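Local coordinates for transcriptional repressor, TetR family (Thermus thermophilus, PDB 3ANP), which represses transcription of genes for fatty acid degradation, probably by binding DNA near them, and binds lauroyl-CoA in its C-terminal domain, at residues R80-V85 with L136-E141; D130-I135 with T157-Y162; V144-Q147 with R153-R156. All coordinates share one frame; numbering follows the deposited sequence.

Contact 1 (R80-V85 with L136-E141); sequences REPVEV and LKPLRE
The backbones of 80-85 and 136-141 come closest at Pro82 and Leu139, whose CA atoms lie 6.8 Å apart where helix 82-99 begins beside the later part of helix 128-142. Pro82, in the first turn, points its ring at the other helix and makes the two shortest contacts there. Its CB sits 3.7 Å from Leu139 CG, with the CD2 methyl of Leu139 close by, while its CG rests 3.8 Å from Pro138 CB. Leu139 holds CG anti to the carbonyl carbon (chi1 -70°), which directs the fork at the proline. The other branch, CD1, reaches the flank of Val83 at a looser 4.2 Å from its CG2, the two side chains lying roughly perpendicular. The contact is thus wholly apolar. The two prolines fit their helices differently: Pro82 follows the N-cap residue Glu81, where no N-H is needed, and Val85 N bonds back to Glu81 O at 2.9 Å. Pro138 lies within its helix, which kinks there because its N cannot bond to the preceding turn. On the solvent side Lys137 NZ spans one turn to Glu141 OE2 at 2.9 Å, a salt bridge entering from above the carboxylate plane. Pro82 also touches Ile135, and Leu139 touches Val144 and Leu145. This is helix-helix packing, the N-terminal turn of helix 82-99 on helix 128-142, within the all-helical C-terminal domain of a TetR-family repressor.

Contact 2 (D130-I135 with T157-Y162); sequences DLIAEI and TLADLY. With DCC (dodecyl-coa), chain E.
Ile132 meets Leu158 and Ala159 where 130-135 packs on 157-162. In sequence order, Leu131 comes first and turns to another partner, helix 54-77, where it packs on Leu65 and Val72. Ile132 has CG1 anti to the carbonyl carbon (chi1 -70°) and is extended at the next torsion (chi2 167°), which together send the CD1 methyl across the gap. CD1 lies 3.7 Å from the backbone N of Ala159 and 4.0 Å from Ala159 CB, touching the helix backbone itself beside the small alanine. It also meets Leu158 CB at 4.0 Å, while the second branch, CG2, approaches Leu158 CD2 at 4.1 Å; the two side chains cross at about a right angle. Glu134 points elsewhere and forms a salt bridge with Arg73, and Ile135 packs on Leu86. Along the second helix, Asp160 and Tyr162 line the acyl-chain pocket: Asp160 OD1, in a salt bridge with Arg168 of the second subunit, is 3.4 Å from CA3 of dodecyl-CoA, and Tyr162 CE2 is 3.9 Å from CA8. Phe90 of helix 82-99 covers both Ile132 and Leu158, Leu186 and Leu189 of helix 178-191 also touch Leu158, and Leu161 meets Leu161 of the second subunit.

Contact 3 (V144-Q147 with R153-R156); sequences VLRQ and RMGR. With DCC (dodecyl-coa), chain E.
Met154, present here as selenomethionine, reaches Leu145 and Arg146 because its chain runs extended to SE and then bends (chi3 -73°), turning the CE methyl onto the loop 144-147. CE and the CD2 methyl of Leu145 meet tip to tip at 3.6 Å. The same CE lies 3.8 Å from the backbone O of Arg146, and SE is 3.8 Å from Arg146 CG, so the selenium end is wedged between a leucine fork and the aliphatic part of an arginine. The charged end of Arg146 is occupied elsewhere: NE forms a salt bridge with Asp148, NH2 one with Glu191 of the second subunit, and NH1 bonds to Gly192 O of that subunit. On the other side of helix 151-172, Arg156 keeps its first two torsions extended and bends at the third, carrying its guanidinium to the diphosphate of dodecyl-CoA. NH1 gives a fairly straight bond to O12 (2.8 Å, N-H...O 160°), and NH2 a longer, more bent one to the same oxygen (3.2 Å, 135°). P1 lies at the guanidinium edge, in its plane, while the ligand methyl CP9 lies over one face, 4.0 Å above the plane and offset toward the rim. With an alanine in place of Arg156, O12 would probably lose both of these bonds, and the methyl CP9 the flat group beside it. Arg168 and Arg176 of the second subunit also bond the ligand, which is thus gripped by both subunits. The segment 153-156 therefore has an apolar side that packs on the loop and a cationic side, where the positive charge of Arg156 is likely to offset the negative charge of the diphosphate.

All three contacts lie in the C-terminal ligand-binding domain, on the same side of the chain's centre. Contacts 1 and 2 have centres about 13 Å apart and share helix 128-142; contacts 2 and 3, about 9 Å apart, share helix 151-172, and contacts 1 and 3 are about 11 Å apart. Along the chain contacts 1 and 2 alternate their segments, contact 3 follows contact 1, and both its segments fall between those of contact 2. Ile135 packs against Val85, Leu145 on Leu136, and Ile132 on Gly155, so the three form one continuous body. Contacts 2 and 3 touch dodecyl-CoA, and all three reach the second subunit, linking helix packing to the dimer.

Contact 1 (R80-V85 with L136-E141)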
loop_
_atom_site.group_PDB
_atom_site.type_symbol
_atom_site.label_atom_id
_atom_site.label_comp_id
_atom_site.label_asym_id
_atom_site.label_seq_id
_atom_site.Cartn_x
_atom_site.Cartn_y
_atom_site.Cartn_z
ATOM N N ARG A 80 -20.561 -8.922 -20.199
ATOM C CA ARG A 80 -19.124 -8.828 -20.436
ATOM C C ARG A 80 -18.415 -9.845 -19.552
ATOM O O ARG A 80 -18.853 -10.117 -18.437
ATOM C CB ARG A 80 -18.607 -7.428 -20.102
ATOM C CG ARG A 80 -19.078 -6.329 -21.033
ATOM C CD ARG A 80 -18.549 -6.532 -22.445
ATOM N NE ARG A 80 -18.612 -5.294 -23.217
ATOM C CZ ARG A 80 -17.852 -4.227 -22.980
ATOM N NH1 ARG A 80 -17.979 -3.139 -23.730
ATOM N NH2 ARG A 80 -16.956 -4.248 -22.000
ATOM N N GLU A 81 -17.324 -10.409 -20.054
ATOM C CA GLU A 81 -16.548 -11.375 -19.283
ATOM C C GLU A 81 -15.997 -10.678 -18.036
ATOM O O GLU A 81 -15.496 -9.564 -18.120
ATOM C CB GLU A 81 -15.360 -11.894 -20.099
ATOM C CG GLU A 81 -15.712 -12.662 -21.358
ATOM C CD GLU A 81 -14.474 -13.195 -22.062
ATOM O OE1 GLU A 81 -13.647 -12.378 -22.538
ATOM O OE2 GLU A 81 -14.326 -14.436 -22.130
ATOM N N PRO A 82 -16.084 -11.330 -16.872
ATOM C CA PRO A 82 -15.579 -10.745 -15.630
ATOM C C PRO A 82 -14.122 -10.301 -15.714
ATOM O O PRO A 82 -13.758 -9.235 -15.199
ATOM C CB PRO A 82 -15.785 -11.866 -14.629
ATOM C CG PRO A 82 -17.078 -12.443 -15.088
ATOM C CD PRO A 82 -16.866 -12.547 -16.587
ATOM N N VAL A 83 -13.274 -11.100 -16.355
ATOM C CA VAL A 83 -11.876 -10.689 -16.442
ATOM C C VAL A 83 -11.731 -9.426 -17.268
ATOM O O VAL A 83 -10.923 -8.559 -16.937
ATOM C CB VAL A 83 -10.960 -11.808 -16.998
ATOM C CG1 VAL A 83 -9.560 -11.244 -17.305
ATOM C CG2 VAL A 83 -10.829 -12.910 -15.945
ATOM N N GLU A 84 -12.520 -9.297 -18.330
ATOM C CA GLU A 84 -12.445 -8.081 -19.142
ATOM C C GLU A 84 -13.014 -6.898 -18.366
ATOM O O GLU A 84 -12.590 -5.761 -18.565
ATOM C CB GLU A 84 -13.198 -8.243 -20.469
ATOM C CG GLU A 84 -12.295 -8.663 -21.628
ATOM C CD GLU A 84 -11.118 -7.709 -21.831
ATOM O OE1 GLU A 84 -11.345 -6.488 -22.002
ATOM O OE2 GLU A 84 -9.963 -8.182 -21.822
ATOM N N VAL A 85 -13.978 -7.153 -17.488
ATOM C CA VAL A 85 -14.535 -6.053 -16.708
ATOM C C VAL A 85 -13.472 -5.592 -15.717
ATOM O O VAL A 85 -13.359 -4.404 -15.424
ATOM C CB VAL A 85 -15.810 -6.454 -15.956
ATOM C CG1 VAL A 85 -16.296 -5.260 -15.105
ATOM C CG2 VAL A 85 -16.894 -6.829 -16.959
ATOM N N LEU A 136 -15.269 -10.682 -9.067
ATOM C CA LEU A 136 -14.720 -12.021 -8.849
ATOM C C LEU A 136 -15.818 -13.056 -8.630
ATOM O O LEU A 136 -15.655 -14.223 -8.995
ATOM C CB LEU A 136 -13.786 -12.033 -7.630
ATOM C CG LEU A 136 -12.600 -11.072 -7.664
ATOM C CD1 LEU A 136 -11.846 -11.152 -6.340
ATOM C CD2 LEU A 136 -11.706 -11.413 -8.841
ATOM N N LYS A 137 -16.938 -12.631 -8.046
ATOM C CA LYS A 137 -18.049 -13.539 -7.753
ATOM C C LYS A 137 -18.441 -14.481 -8.905
ATOM O O LYS A 137 -18.483 -15.705 -8.729
ATOM C CB LYS A 137 -19.273 -12.734 -7.289
ATOM C CG LYS A 137 -20.470 -13.578 -6.876
ATOM C CD LYS A 137 -21.477 -12.708 -6.113
ATOM C CE LYS A 137 -22.652 -13.514 -5.579
ATOM N NZ LYS A 137 -23.529 -14.034 -6.668
ATOM N N PRO A 138 -18.755 -13.926 -10.086
ATOM C CA PRO A 138 -19.137 -14.733 -11.248
ATOM C C PRO A 138 -18.033 -15.740 -11.602
ATOM O O PRO A 138 -18.318 -16.840 -12.089
ATOM C CB PRO A 138 -19.319 -13.695 -12.353
ATOM C CG PRO A 138 -19.633 -12.454 -11.626
ATOM C CD PRO A 138 -18.737 -12.496 -10.429
ATOM N N LEU A 139 -16.776 -15.354 -11.378
ATOM C CA LEU A 139 -15.666 -16.257 -11.661
ATOM C C LEU A 139 -15.703 -17.432 -10.689
ATOM O O LEU A 139 -15.455 -18.579 -11.081
ATOM C CB LEU A 139 -14.321 -15.523 -11.564
ATOM C CG LEU A 139 -14.023 -14.486 -12.662
ATOM C CD1 LEU A 139 -12.726 -13.765 -12.334
ATOM C CD2 LEU A 139 -13.920 -15.156 -14.033
ATOM N N ARG A 140 -16.019 -17.163 -9.420
ATOM C CA ARG A 140 -16.076 -18.243 -8.451
ATOM C C ARG A 140 -17.205 -19.209 -8.801
ATOM O O ARG A 140 -17.042 -20.423 -8.694
ATOM C CB ARG A 140 -16.288 -17.717 -7.030
ATOM C CG ARG A 140 -16.308 -18.848 -5.993
ATOM C CD ARG A 140 -16.540 -18.335 -4.590
ATOM N NE ARG A 140 -17.736 -17.502 -4.516
ATOM C CZ ARG A 140 -18.950 -17.883 -4.905
ATOM N NH1 ARG A 140 -19.144 -19.098 -5.407
ATOM N NH2 ARG A 140 -19.976 -17.048 -4.786
ATOM N N GLU A 141 -18.343 -18.669 -9.227
ATOM C CA GLU A 141 -19.493 -19.496 -9.593
ATOM C C GLU A 141 -19.183 -20.276 -10.866
ATOM O O GLU A 141 -19.747 -21.336 -11.104
ATOM C CB GLU A 141 -20.732 -18.625 -9.827
ATOM C CG GLU A 141 -21.076 -17.695 -8.672
ATOM C CD GLU A 141 -22.202 -16.732 -9.022
ATOM O OE1 GLU A 141 -22.230 -16.238 -10.174
ATOM O OE2 GLU A 141 -23.051 -16.463 -8.146
#

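Contact 2 (D130-I135 with T157-Y162)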
loop_
_atom_site.group_PDB
_atom_site.type_symbol
_atom_site.label_atom_id
_atom_site.label_comp_id
_atom_site.label_asym_id
_atom_site.label_seq_id
_atom_site.Cartn_x
_atom_site.Cartn_y
_atom_site.Cartn_z
ATOM N N ASP A 130 -14.430 -4.280 -2.091
ATOM C CA ASP A 130 -15.733 -4.913 -2.229
ATOM C C ASP A 130 -16.276 -4.839 -3.662
ATOM O O ASP A 130 -16.942 -5.770 -4.119
ATOM C CB ASP A 130 -16.737 -4.309 -1.236
ATOM C CG ASP A 130 -16.404 -4.644 0.215
ATOM O OD1 ASP A 130 -15.694 -5.643 0.470
ATOM O OD2 ASP A 130 -16.862 -3.908 1.111
ATOM N N LEU A 131 -16.002 -3.746 -4.378
ATOM C CA LEU A 131 -16.444 -3.657 -5.776
ATOM C C LEU A 131 -15.701 -4.744 -6.591
ATOM O O LEU A 131 -16.285 -5.442 -7.438
ATOM C CB LEU A 131 -16.132 -2.257 -6.347
ATOM C CG LEU A 131 -16.404 -2.076 -7.858
ATOM C CD1 LEU A 131 -17.810 -2.558 -8.188
ATOM C CD2 LEU A 131 -16.244 -0.601 -8.262
ATOM N N ILE A 132 -14.406 -4.891 -6.343
ATOM C CA ILE A 132 -13.637 -5.919 -7.061
ATOM C C ILE A 132 -14.215 -7.305 -6.743
ATOM O O ILE A 132 -14.357 -8.155 -7.632
ATOM C CB ILE A 132 -12.138 -5.860 -6.669
ATOM C CG1 ILE A 132 -11.517 -4.578 -7.239
ATOM C CG2 ILE A 132 -11.388 -7.099 -7.192
ATOM C CD1 ILE A 132 -10.153 -4.255 -6.672
ATOM N N ALA A 133 -14.583 -7.523 -5.482
ATOM C CA ALA A 133 -15.153 -8.810 -5.090
ATOM C C ALA A 133 -16.409 -9.130 -5.899
ATOM O O ALA A 133 -16.685 -10.298 -6.182
ATOM C CB ALA A 133 -15.474 -8.819 -3.590
ATOM N N GLU A 134 -17.179 -8.106 -6.270
ATOM C CA GLU A 134 -18.392 -8.348 -7.055
ATOM C C GLU A 134 -18.031 -8.896 -8.438
ATOM O O GLU A 134 -18.777 -9.680 -9.015
ATOM C CB GLU A 134 -19.217 -7.060 -7.233
ATOM C CG GLU A 134 -19.985 -6.581 -5.990
ATOM C CD GLU A 134 -20.752 -5.282 -6.243
ATOM O OE1 GLU A 134 -21.261 -5.088 -7.368
ATOM O OE2 GLU A 134 -20.856 -4.456 -5.314
ATOM N N ILE A 135 -16.894 -8.477 -8.980
ATOM C CA ILE A 135 -16.484 -8.964 -10.294
ATOM C C ILE A 135 -15.943 -10.394 -10.172
ATOM O O ILE A 135 -16.139 -11.228 -11.058
ATOM C CB ILE A 135 -15.416 -8.037 -10.912
ATOM C CG1 ILE A 135 -16.005 -6.628 -11.098
ATOM C CG2 ILE A 135 -14.952 -8.592 -12.245
ATOM C CD1 ILE A 135 -14.999 -5.570 -11.466
ATOM N N THR A 157 -7.117 -7.304 -1.296
ATOM C CA THR A 157 -5.721 -7.370 -1.695
ATOM C C THR A 157 -5.453 -6.632 -3.002
ATOM O O THR A 157 -4.477 -5.874 -3.112
ATOM C CB THR A 157 -5.255 -8.852 -1.834
ATOM O OG1 THR A 157 -5.328 -9.498 -0.554
ATOM C CG2 THR A 157 -3.821 -8.919 -2.347
ATOM N N LEU A 158 -6.309 -6.840 -3.992
ATOM C CA LEU A 158 -6.107 -6.179 -5.261
ATOM C C LEU A 158 -6.309 -4.679 -5.099
ATOM O O LEU A 158 -5.559 -3.890 -5.678
ATOM C CB LEU A 158 -7.039 -6.750 -6.330
ATOM C CG LEU A 158 -6.694 -6.318 -7.761
ATOM C CD1 LEU A 158 -5.204 -6.555 -8.034
ATOM C CD2 LEU A 158 -7.560 -7.092 -8.748
ATOM N N ALA A 159 -7.294 -4.275 -4.299
ATOM C CA ALA A 159 -7.512 -2.840 -4.065
ATOM C C ALA A 159 -6.332 -2.223 -3.310
ATOM O O ALA A 159 -5.974 -1.068 -3.538
ATOM C CB ALA A 159 -8.806 -2.612 -3.281
ATOM N N ASP A 160 -5.717 -2.982 -2.407
ATOM C CA ASP A 160 -4.573 -2.451 -1.661
ATOM C C ASP A 160 -3.421 -2.165 -2.628
ATOM O O ASP A 160 -2.714 -1.158 -2.491
ATOM C CB ASP A 160 -4.105 -3.439 -0.581
ATOM C CG ASP A 160 -5.021 -3.460 0.639
ATOM O OD1 ASP A 160 -5.670 -2.432 0.940
ATOM O OD2 ASP A 160 -5.074 -4.502 1.309
ATOM N N LEU A 161 -3.230 -3.060 -3.594
ATOM C CA LEU A 161 -2.178 -2.888 -4.599
ATOM C C LEU A 161 -2.461 -1.666 -5.455
ATOM O O LEU A 161 -1.538 -0.928 -5.783
ATOM C CB LEU A 161 -2.070 -4.103 -5.525
ATOM C CG LEU A 161 -1.236 -5.272 -5.011
ATOM C CD1 LEU A 161 -1.094 -6.309 -6.118
ATOM C CD2 LEU A 161 0.135 -4.770 -4.596
ATOM N N TYR A 162 -3.724 -1.474 -5.841
ATOM C CA TYR A 162 -4.083 -0.295 -6.644
ATOM C C TYR A 162 -3.688 0.940 -5.838
ATOM O O TYR A 162 -3.072 1.882 -6.357
ATOM C CB TYR A 162 -5.606 -0.222 -6.918
ATOM C CG TYR A 162 -6.049 1.211 -7.193
ATOM C CD1 TYR A 162 -5.707 1.856 -8.388
ATOM C CD2 TYR A 162 -6.699 1.957 -6.212
ATOM C CE1 TYR A 162 -5.999 3.224 -8.586
ATOM C CE2 TYR A 162 -6.993 3.319 -6.399
ATOM C CZ TYR A 162 -6.635 3.945 -7.584
ATOM O OH TYR A 162 -6.881 5.295 -7.739
HETATM C C2 DCC E . -18.121 -8.329 12.589
HETATM C C4 DCC E . -17.044 -9.035 10.668
HETATM C C5 DCC E . -18.080 -8.520 9.901
HETATM C C6 DCC E . -19.141 -7.902 10.552
HETATM C C8 DCC E . -16.618 -9.391 8.589
HETATM C C10 DCC E . -11.020 5.191 -5.499
HETATM C C11 DCC E . -11.086 6.622 -6.036
HETATM C C12 DCC E . -12.060 6.721 -7.211
HETATM N N9 DCC E . -16.161 -9.565 9.826
HETATM N N7 DCC E . -17.787 -8.756 8.627
HETATM N N3 DCC E . -17.097 -8.924 12.003
HETATM N N1 DCC E . -19.126 -7.827 11.890
HETATM N N6 DCC E . -20.155 -7.393 9.857
HETATM C "C1'" DCC E . -14.899 -10.242 10.200
HETATM C "C2'" DCC E . -13.931 -10.303 9.022
HETATM O "O2'" DCC E . -14.369 -11.293 8.088
HETATM C "C3'" DCC E . -12.713 -10.822 9.783
HETATM O "O3'" DCC E . -12.836 -12.229 10.007
HETATM C "C4'" DCC E . -12.819 -10.078 11.116
HETATM O "O4'" DCC E . -14.125 -9.472 11.133
HETATM C "C5'" DCC E . -11.730 -9.005 11.164
HETATM O "O5'" DCC E . -11.830 -8.144 10.027
HETATM P P1 DCC E . -10.590 -7.212 9.594
HETATM O O11 DCC E . -9.336 -7.996 9.629
HETATM O O12 DCC E . -10.958 -6.518 8.339
HETATM O O6 DCC E . -10.509 -6.121 10.775
HETATM P P2 DCC E . -11.377 -4.768 10.726
HETATM O O21 DCC E . -11.480 -4.567 12.190
HETATM O O22 DCC E . -12.466 -5.255 9.851
HETATM O O7 DCC E . -10.189 -3.917 10.049
HETATM C CPA DCC E . -10.085 -3.756 8.633
HETATM C CPB DCC E . -9.849 -2.281 8.295
HETATM C CP8 DCC E . -8.765 -1.719 9.220
HETATM C CP7 DCC E . -11.154 -1.503 8.481
HETATM C CP9 DCC E . -9.392 -2.164 6.840
HETATM O OP3 DCC E . -7.513 -2.364 8.974
HETATM C CP6 DCC E . -8.625 -0.209 9.012
HETATM O OP2 DCC E . -9.351 0.576 9.620
HETATM N NP2 DCC E . -7.693 0.168 8.140
HETATM C CP5 DCC E . -7.446 1.587 7.841
HETATM C CP4 DCC E . -6.904 1.733 6.418
HETATM C CP3 DCC E . -5.582 0.979 6.252
HETATM O OP1 DCC E . -5.478 -0.193 6.608
HETATM N NP1 DCC E . -4.593 1.676 5.699
HETATM C CP2 DCC E . -3.263 1.086 5.486
HETATM C CP1 DCC E . -3.312 0.084 4.329
HETATM S S DCC E . -3.566 0.876 2.698
HETATM P P3 DCC E . -11.539 -13.166 9.832
HETATM O O31 DCC E . -11.508 -13.845 8.517
HETATM O O32 DCC E . -10.259 -12.217 10.062
HETATM O O33 DCC E . -11.581 -14.199 11.065
HETATM C CA1 DCC E . -5.305 0.799 2.503
HETATM C CA2 DCC E . -5.902 1.009 1.110
HETATM O OA1 DCC E . -6.035 0.586 3.470
HETATM C CA3 DCC E . -7.341 0.493 1.047
HETATM C CA4 DCC E . -7.935 0.607 -0.360
HETATM C CA5 DCC E . -8.011 2.055 -0.848
HETATM C CA6 DCC E . -8.819 2.126 -2.147
HETATM C CA7 DCC E . -8.991 3.573 -2.615
HETATM C CA8 DCC E . -9.907 3.647 -3.838
HETATM C CA9 DCC E . -10.018 5.087 -4.346
#

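Contact 3 (V144-Q147 with R153-R156)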
loop_
_atom_site.group_PDB
_atom_site.type_symbol
_atom_site.label_atom_id
_atom_site.label_comp_id
_atom_site.label_asym_id
_atom_site.label_seq_id
_atom_site.Cartn_x
_atom_site.Cartn_y
_atom_site.Cartn_z
ATOM N N VAL A 144 -13.666 -21.179 -11.847
ATOM C CA VAL A 144 -12.288 -20.877 -12.212
ATOM C C VAL A 144 -11.534 -20.046 -11.170
ATOM O O VAL A 144 -10.356 -19.740 -11.362
ATOM C CB VAL A 144 -12.207 -20.168 -13.592
ATOM C CG1 VAL A 144 -12.821 -21.064 -14.660
ATOM C CG2 VAL A 144 -12.935 -18.823 -13.554
ATOM N N LEU A 145 -12.197 -19.711 -10.062
ATOM C CA LEU A 145 -11.554 -18.921 -9.011
ATOM C C LEU A 145 -11.352 -19.784 -7.775
ATOM O O LEU A 145 -12.241 -20.546 -7.401
ATOM C CB LEU A 145 -12.413 -17.699 -8.642
ATOM C CG LEU A 145 -11.628 -16.530 -8.026
ATOM C CD1 LEU A 145 -10.803 -15.868 -9.127
ATOM C CD2 LEU A 145 -12.585 -15.502 -7.380
ATOM N N ARG A 146 -10.198 -19.665 -7.125
ATOM C CA ARG A 146 -9.947 -20.469 -5.922
ATOM C C ARG A 146 -10.962 -20.121 -4.828
ATOM O O ARG A 146 -11.490 -19.007 -4.786
ATOM C CB ARG A 146 -8.526 -20.237 -5.407
ATOM C CG ARG A 146 -8.257 -18.814 -4.926
ATOM C CD ARG A 146 -6.768 -18.612 -4.764
ATOM N NE ARG A 146 -6.182 -19.608 -3.883
ATOM C CZ ARG A 146 -4.900 -19.940 -3.894
ATOM N NH1 ARG A 146 -4.072 -19.346 -4.747
ATOM N NH2 ARG A 146 -4.446 -20.874 -3.064
ATOM N N GLN A 147 -11.230 -21.078 -3.940
ATOM C CA GLN A 147 -12.197 -20.868 -2.877
ATOM C C GLN A 147 -11.637 -21.000 -1.481
ATOM O O GLN A 147 -12.391 -21.059 -0.517
ATOM C CB GLN A 147 -13.373 -21.827 -3.041
ATOM C CG GLN A 147 -14.110 -21.628 -4.338
ATOM C CD GLN A 147 -15.346 -22.484 -4.433
ATOM O OE1 GLN A 147 -16.305 -22.303 -3.676
ATOM N NE2 GLN A 147 -15.335 -23.429 -5.361
ATOM N N ARG A 153 -11.611 -10.893 0.696
ATOM C CA ARG A 153 -10.205 -10.816 1.043
ATOM C C ARG A 153 -9.319 -10.656 -0.205
ATOM O O ARG A 153 -8.338 -9.912 -0.194
ATOM C CB ARG A 153 -9.802 -12.052 1.844
ATOM C CG ARG A 153 -8.578 -11.817 2.665
ATOM C CD ARG A 153 -8.392 -12.874 3.741
ATOM N NE ARG A 153 -7.124 -12.651 4.421
ATOM C CZ ARG A 153 -6.392 -13.623 4.949
ATOM N NH1 ARG A 153 -6.809 -14.886 4.880
ATOM N NH2 ARG A 153 -5.235 -13.334 5.520
HETATM N N MSE A 154 -9.663 -11.351 -1.278
HETATM C CA MSE A 154 -8.890 -11.236 -2.510
HETATM C C MSE A 154 -9.149 -9.869 -3.141
HETATM O O MSE A 154 -8.242 -9.246 -3.694
HETATM C CB MSE A 154 -9.266 -12.373 -3.465
HETATM C CG MSE A 154 -8.924 -13.739 -2.852
HETATM SE SE MSE A 154 -9.060 -15.222 -4.074
HETATM C CE MSE A 154 -10.984 -15.327 -4.206
ATOM N N GLY A 155 -10.392 -9.409 -3.045
ATOM C CA GLY A 155 -10.748 -8.099 -3.566
ATOM C C GLY A 155 -9.982 -7.028 -2.795
ATOM O O GLY A 155 -9.462 -6.086 -3.390
ATOM N N ARG A 156 -9.907 -7.180 -1.475
ATOM C CA ARG A 156 -9.183 -6.224 -0.630
ATOM C C ARG A 156 -7.717 -6.147 -1.045
ATOM O O ARG A 156 -7.139 -5.071 -1.119
ATOM C CB ARG A 156 -9.243 -6.628 0.849
ATOM C CG ARG A 156 -8.425 -5.689 1.778
ATOM C CD ARG A 156 -8.584 -5.993 3.276
ATOM N NE ARG A 156 -9.924 -5.647 3.750
ATOM C CZ ARG A 156 -10.331 -5.762 5.011
ATOM N NH1 ARG A 156 -9.499 -6.215 5.941
ATOM N NH2 ARG A 156 -11.575 -5.427 5.345
HETATM C C2 DCC E . -18.121 -8.329 12.589
HETATM C C4 DCC E . -17.044 -9.035 10.668
HETATM C C5 DCC E . -18.080 -8.520 9.901
HETATM C C6 DCC E . -19.141 -7.902 10.552
HETATM C C8 DCC E . -16.618 -9.391 8.589
HETATM C C10 DCC E . -11.020 5.191 -5.499
HETATM C C11 DCC E . -11.086 6.622 -6.036
HETATM C C12 DCC E . -12.060 6.721 -7.211
HETATM N N9 DCC E . -16.161 -9.565 9.826
HETATM N N7 DCC E . -17.787 -8.756 8.627
HETATM N N3 DCC E . -17.097 -8.924 12.003
HETATM N N1 DCC E . -19.126 -7.827 11.890
HETATM N N6 DCC E . -20.155 -7.393 9.857
HETATM C "C1'" DCC E . -14.899 -10.242 10.200
HETATM C "C2'" DCC E . -13.931 -10.303 9.022
HETATM O "O2'" DCC E . -14.369 -11.293 8.088
HETATM C "C3'" DCC E . -12.713 -10.822 9.783
HETATM O "O3'" DCC E . -12.836 -12.229 10.007
HETATM C "C4'" DCC E . -12.819 -10.078 11.116
HETATM O "O4'" DCC E . -14.125 -9.472 11.133
HETATM C "C5'" DCC E . -11.730 -9.005 11.164
HETATM O "O5'" DCC E . -11.830 -8.144 10.027
HETATM P P1 DCC E . -10.590 -7.212 9.594
HETATM O O11 DCC E . -9.336 -7.996 9.629
HETATM O O12 DCC E . -10.958 -6.518 8.339
HETATM O O6 DCC E . -10.509 -6.121 10.775
HETATM P P2 DCC E . -11.377 -4.768 10.726
HETATM O O21 DCC E . -11.480 -4.567 12.190
HETATM O O22 DCC E . -12.466 -5.255 9.851
HETATM O O7 DCC E . -10.189 -3.917 10.049
HETATM C CPA DCC E . -10.085 -3.756 8.633
HETATM C CPB DCC E . -9.849 -2.281 8.295
HETATM C CP8 DCC E . -8.765 -1.719 9.220
HETATM C CP7 DCC E . -11.154 -1.503 8.481
HETATM C CP9 DCC E . -9.392 -2.164 6.840
HETATM O OP3 DCC E . -7.513 -2.364 8.974
HETATM C CP6 DCC E . -8.625 -0.209 9.012
HETATM O OP2 DCC E . -9.351 0.576 9.620
HETATM N NP2 DCC E . -7.693 0.168 8.140
HETATM C CP5 DCC E . -7.446 1.587 7.841
HETATM C CP4 DCC E . -6.904 1.733 6.418
HETATM C CP3 DCC E . -5.582 0.979 6.252
HETATM O OP1 DCC E . -5.478 -0.193 6.608
HETATM N NP1 DCC E . -4.593 1.676 5.699
HETATM C CP2 DCC E . -3.263 1.086 5.486
HETATM C CP1 DCC E . -3.312 0.084 4.329
HETATM S S DCC E . -3.566 0.876 2.698
HETATM P P3 DCC E . -11.539 -13.166 9.832
HETATM O O31 DCC E . -11.508 -13.845 8.517
HETATM O O32 DCC E . -10.259 -12.217 10.062
HETATM O O33 DCC E . -11.581 -14.199 11.065
HETATM C CA1 DCC E . -5.305 0.799 2.503
HETATM C CA2 DCC E . -5.902 1.009 1.110
HETATM O OA1 DCC E . -6.035 0.586 3.470
HETATM C CA3 DCC E . -7.341 0.493 1.047
HETATM C CA4 DCC E . -7.935 0.607 -0.360
HETATM C CA5 DCC E . -8.011 2.055 -0.848
HETATM C CA6 DCC E . -8.819 2.126 -2.147
HETATM C CA7 DCC E . -8.991 3.573 -2.615
HETATM C CA8 DCC E . -9.907 3.647 -3.838
HETATM C CA9 DCC E . -10.018 5.087 -4.346
#